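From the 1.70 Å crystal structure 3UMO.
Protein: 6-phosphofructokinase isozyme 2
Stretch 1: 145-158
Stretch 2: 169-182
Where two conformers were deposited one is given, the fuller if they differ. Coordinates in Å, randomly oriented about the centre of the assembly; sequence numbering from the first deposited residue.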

# COMPACT_ATOMS: atom_id res chain seq x y z
N LYS A 145 32.61 -2.35 18.09
CA LYS A 145 32.13 -3.10 19.24
C LYS A 145 31.49 -2.15 20.25
O LYS A 145 31.97 -1.03 20.45
N LEU A 146 30.42 -2.61 20.90
CA LEU A 146 29.70 -1.80 21.87
C LEU A 146 30.63 -1.27 22.96
O LEU A 146 30.48 -0.14 23.42
N GLU A 147 31.60 -2.10 23.36
CA GLU A 147 32.57 -1.72 24.38
C GLU A 147 33.38 -0.48 23.99
O GLU A 147 33.78 0.30 24.86
N LYS A 148 33.62 -0.30 22.69
CA LYS A 148 34.38 0.85 22.21
C LYS A 148 33.58 2.15 22.34
O LYS A 148 34.15 3.22 22.55
N LEU A 149 32.26 2.04 22.20
CA LEU A 149 31.40 3.19 22.40
C LEU A 149 31.40 3.58 23.88
O LEU A 149 31.44 4.76 24.22
N THR A 150 31.36 2.57 24.74
CA THR A 150 31.45 2.79 26.18
C THR A 150 32.78 3.46 26.52
O THR A 150 32.82 4.43 27.29
N GLN A 151 33.86 2.95 25.94
CA GLN A 151 35.19 3.50 26.18
C GLN A 151 35.31 4.95 25.74
O GLN A 151 35.97 5.75 26.41
N LEU A 152 34.67 5.29 24.63
CA LEU A 152 34.77 6.65 24.11
C LEU A 152 34.10 7.63 25.07
O LEU A 152 34.66 8.67 25.41
N ILE A 153 32.91 7.26 25.51
CA ILE A 153 32.14 8.11 26.41
C ILE A 153 32.82 8.24 27.77
O ILE A 153 32.87 9.34 28.34
N SER A 154 33.37 7.14 28.27
CA SER A 154 34.09 7.18 29.54
C SER A 154 35.30 8.08 29.42
O SER A 154 35.60 8.86 30.33
N ALA A 155 36.00 7.99 28.29
CA ALA A 155 37.19 8.79 28.03
C ALA A 155 36.84 10.28 28.00
O ALA A 155 37.56 11.10 28.58
N ALA A 156 35.75 10.61 27.33
CA ALA A 156 35.32 12.00 27.20
C ALA A 156 34.94 12.59 28.56
O ALA A 156 35.33 13.72 28.88
N GLN A 157 34.18 11.84 29.35
CA GLN A 157 33.71 12.32 30.65
C GLN A 157 34.83 12.56 31.66
O GLN A 157 34.77 13.49 32.46
N LYS A 158 35.86 11.71 31.63
CA LYS A 158 36.98 11.84 32.56
C LYS A 158 37.65 13.21 32.53
O LYS A 158 38.26 13.64 33.51
N GLY A 169 18.68 0.69 20.81
CA GLY A 169 19.16 -0.67 20.93
C GLY A 169 20.32 -0.84 21.89
O GLY A 169 20.40 -0.14 22.91
N GLU A 170 21.22 -1.76 21.56
CA GLU A 170 22.36 -2.07 22.41
C GLU A 170 23.32 -0.89 22.55
O GLU A 170 24.02 -0.76 23.56
N ALA A 171 23.36 -0.04 21.53
CA ALA A 171 24.20 1.16 21.56
C ALA A 171 23.78 2.12 22.67
O ALA A 171 24.63 2.69 23.36
N LEU A 172 22.48 2.29 22.86
CA LEU A 172 21.98 3.18 23.91
C LEU A 172 22.33 2.64 25.30
O LEU A 172 22.79 3.37 26.18
N SER A 173 22.13 1.34 25.50
CA SER A 173 22.48 0.71 26.76
C SER A 173 23.98 0.82 27.02
O SER A 173 24.41 1.06 28.15
N ALA A 174 24.77 0.66 25.96
CA ALA A 174 26.23 0.70 26.09
C ALA A 174 26.70 2.11 26.40
O ALA A 174 27.67 2.31 27.12
N ALA A 175 25.99 3.09 25.86
CA ALA A 175 26.34 4.49 26.05
C ALA A 175 26.04 4.94 27.48
O ALA A 175 26.64 5.88 27.98
N LEU A 176 25.09 4.26 28.11
CA LEU A 176 24.67 4.59 29.47
C LEU A 176 25.29 3.66 30.51
O LEU A 176 24.99 3.76 31.70
N ALA A 177 26.14 2.75 30.06
CA ALA A 177 26.75 1.77 30.95
C ALA A 177 27.68 2.43 31.97
O ALA A 177 27.81 1.96 33.10
N ILE A 178 28.31 3.52 31.56
CA ILE A 178 29.29 4.21 32.39
C ILE A 178 28.63 5.10 33.43
O ILE A 178 29.18 5.31 34.51
N GLY A 179 27.46 5.63 33.09
CA GLY A 179 26.74 6.51 33.99
C GLY A 179 27.18 7.96 33.93
O GLY A 179 28.14 8.30 33.22
N ASN A 180 26.47 8.80 34.67
CA ASN A 180 26.75 10.24 34.74
C ASN A 180 26.59 10.96 33.41
O ASN A 180 27.19 12.01 33.19
N ILE A 181 25.76 10.40 32.53
CA ILE A 181 25.42 11.05 31.28
C ILE A 181 24.63 12.31 31.61
O ILE A 181 23.72 12.27 32.44
N GLU A 182 24.96 13.43 30.96
CA GLU A 182 24.28 14.69 31.26
C GLU A 182 22.80 14.66 30.88
O GLU A 182 21.94 15.16 31.61

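The apolar centre of this contact is built on a simple rule: large branched side chains on one helix, alanines on the other. The two helices run in roughly the same direction, 36° apart, with their axes approaching to 8.6 Å, and the CA atoms of Thr 150 and Ala 175 lie 5.4 Å apart. Leu 149 and Ile 153, one turn apart, both point toward the second stretch. Leu 149 takes chi1 t and chi2 p, which carries CD2 to 4.1 Å from CB of Ala 171 and 4.3 Å from CB of Ala 175; the same CD2 lies 3.5 Å from Ala 171 O, so the leucine packs on backbone as well as on methyl groups. Ile 153, with chi1 m and chi2 t, sets its CD1 3.6 Å from Ala 175 CB. Its CG2 reaches beyond the helix, 3.6 Å from Ile 178 CD1 and 3.8 Å from Ile 181 CD1.

Ile 178 points toward the first helix with both chi angles off the usual wells, at -31° and 97°. Its CG1 lies 3.5 Å from Thr 150 CG2, and its CG2 is 3.8 Å from OG of Ser 154, a residue with two deposited conformers. Ile 181 starts sideways, but its m, m rotamer brings its end closer to the helix.

At the N-terminal side, Leu 146 (m, t) closes the apolar patch. Its CB is 4.0 Å from Ala 174 CB, its CD2 3.7 Å from Ala 171 N, and its CD1 3.6 Å from CB of the exposed Glu 170, whose aliphatic portion thus serves as packing surface.

Polar pairing is sparse and directed at backbone carbonyls. Thr 150, chi1 m, donates from OG1 to Ala 174 O at 2.7 Å, near the end of the second helix, where that carbonyl otherwise receives a weak bond from Ala 177 N at 3.3 Å. The threonine therefore does two jobs, hydroxyl to the backbone and methyl to Ile 178.

Farther along, Gln 157 (m, t, chi3 144°) reaches the loop. Its NE2 donates to Gly 179 O at 3.0 Å, nearly straight at 173°. Gly 179 has backbone angles that call for glycine, since a CB would jam against the preceding carbonyl. The amide's other end is less comfortable: Gln 157 OE1 sits 3.0 Å from Asn 180 O, two acceptors with no hydrogen bond between them. Ala 175 O, by contrast, is buried by the contact with no partner anywhere in the model, so even this natural contact leaves a polar atom unpaid.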

# COMPACT_ATOMS: atom_id res chain seq x y z
CB LYS A 145 33.27 -3.88 19.89
CG LYS A 145 33.73 -5.08 19.09
CD LYS A 145 34.88 -5.79 19.80
CE LYS A 145 35.08 -7.18 19.23
NZ LYS A 145 35.04 -7.15 17.74
CB LEU A 146 28.56 -2.59 22.49
CG LEU A 146 27.43 -3.03 21.56
CD1 LEU A 146 26.59 -4.10 22.24
CD2 LEU A 146 26.56 -1.85 21.16
CB GLU A 147 33.49 -2.89 24.72
CG GLU A 147 34.18 -3.53 23.52
CD GLU A 147 35.21 -4.58 23.93
OE1 GLU A 147 35.76 -4.48 25.05
OE2 GLU A 147 35.47 -5.50 23.12
CB LYS A 148 34.82 0.65 20.75
CG LYS A 148 35.73 -0.55 20.53
CD LYS A 148 37.04 -0.43 21.29
CE LYS A 148 37.94 0.68 20.73
NZ LYS A 148 37.77 1.98 21.43
CB LEU A 149 29.98 2.89 21.94
CG LEU A 149 28.96 4.01 22.14
CD1 LEU A 149 29.36 5.25 21.36
CD2 LEU A 149 27.57 3.54 21.72
CB THR A 150 31.30 1.46 26.95
OG1 THR A 150 29.99 0.94 26.76
CG2 THR A 150 31.54 1.68 28.44
CB GLN A 151 36.25 2.65 25.47
CG GLN A 151 36.51 1.31 26.13
CD GLN A 151 37.27 0.35 25.23
OE1 GLN A 151 37.94 0.77 24.28
NE2 GLN A 151 37.18 -0.94 25.53
CB LEU A 152 34.15 6.76 22.71
CG LEU A 152 34.24 8.12 22.02
CD1 LEU A 152 34.51 7.95 20.53
CD2 LEU A 152 32.97 8.92 22.23
CB ILE A 153 30.69 7.62 26.52
CG1 ILE A 153 29.97 7.87 25.20
CG2 ILE A 153 29.97 8.33 27.66
CD1 ILE A 153 28.75 7.02 25.00
CB SER A 154 34.53 5.77 29.96
OG SER A 154 35.16 5.81 31.23
CB ALA A 155 37.83 8.38 26.71
CB ALA A 156 34.16 12.11 26.21
CB GLN A 157 32.63 11.40 31.22
CG GLN A 157 31.33 11.44 30.41
CD GLN A 157 30.18 10.73 31.10
OE1 GLN A 157 29.03 11.17 31.00
NE2 GLN A 157 30.47 9.63 31.77
CB LYS A 158 38.03 10.76 32.30
CG LYS A 158 37.61 9.37 32.72
CD LYS A 158 38.69 8.37 32.41
CE LYS A 158 38.18 6.94 32.52
NZ LYS A 158 39.06 5.99 31.79
CB GLU A 170 23.11 -3.29 21.86
CG GLU A 170 22.24 -4.53 21.67
CD GLU A 170 23.04 -5.72 21.16
OE1 GLU A 170 23.14 -6.72 21.90
OE2 GLU A 170 23.57 -5.66 20.03
CB ALA A 171 24.18 1.86 20.20
CB LEU A 172 20.47 3.38 23.78
CG LEU A 172 19.80 4.29 24.82
CD1 LEU A 172 20.37 5.70 24.77
CD2 LEU A 172 18.29 4.32 24.60
CB SER A 173 22.06 -0.76 26.77
OG SER A 173 20.66 -0.89 26.57
CB ALA A 174 26.89 0.20 24.81
CB ALA A 175 25.59 5.37 25.05
CB LEU A 176 23.14 4.50 29.58
CG LEU A 176 22.31 5.72 29.18
CD1 LEU A 176 21.01 5.26 28.55
CD2 LEU A 176 22.02 6.58 30.41
CB ALA A 177 27.49 0.70 30.16
CB ILE A 178 30.23 5.10 31.55
CG1 ILE A 178 30.43 4.51 30.15
CG2 ILE A 178 31.56 5.30 32.26
CD1 ILE A 178 29.53 5.11 29.09
CB ASN A 180 28.14 10.50 35.33
CG ASN A 180 28.27 9.99 36.75
OD1 ASN A 180 27.39 10.21 37.58
ND2 ASN A 180 29.37 9.30 37.04
CB ILE A 181 24.56 10.13 30.39
CG1 ILE A 181 25.28 8.81 30.10
CG2 ILE A 181 24.14 10.84 29.10
CD1 ILE A 181 26.63 8.96 29.42
CB GLU A 182 24.96 15.85 30.53
CG GLU A 182 26.35 16.19 31.06
CD GLU A 182 26.31 17.02 32.33
OE1 GLU A 182 27.20 16.83 33.19
OE2 GLU A 182 25.41 17.88 32.46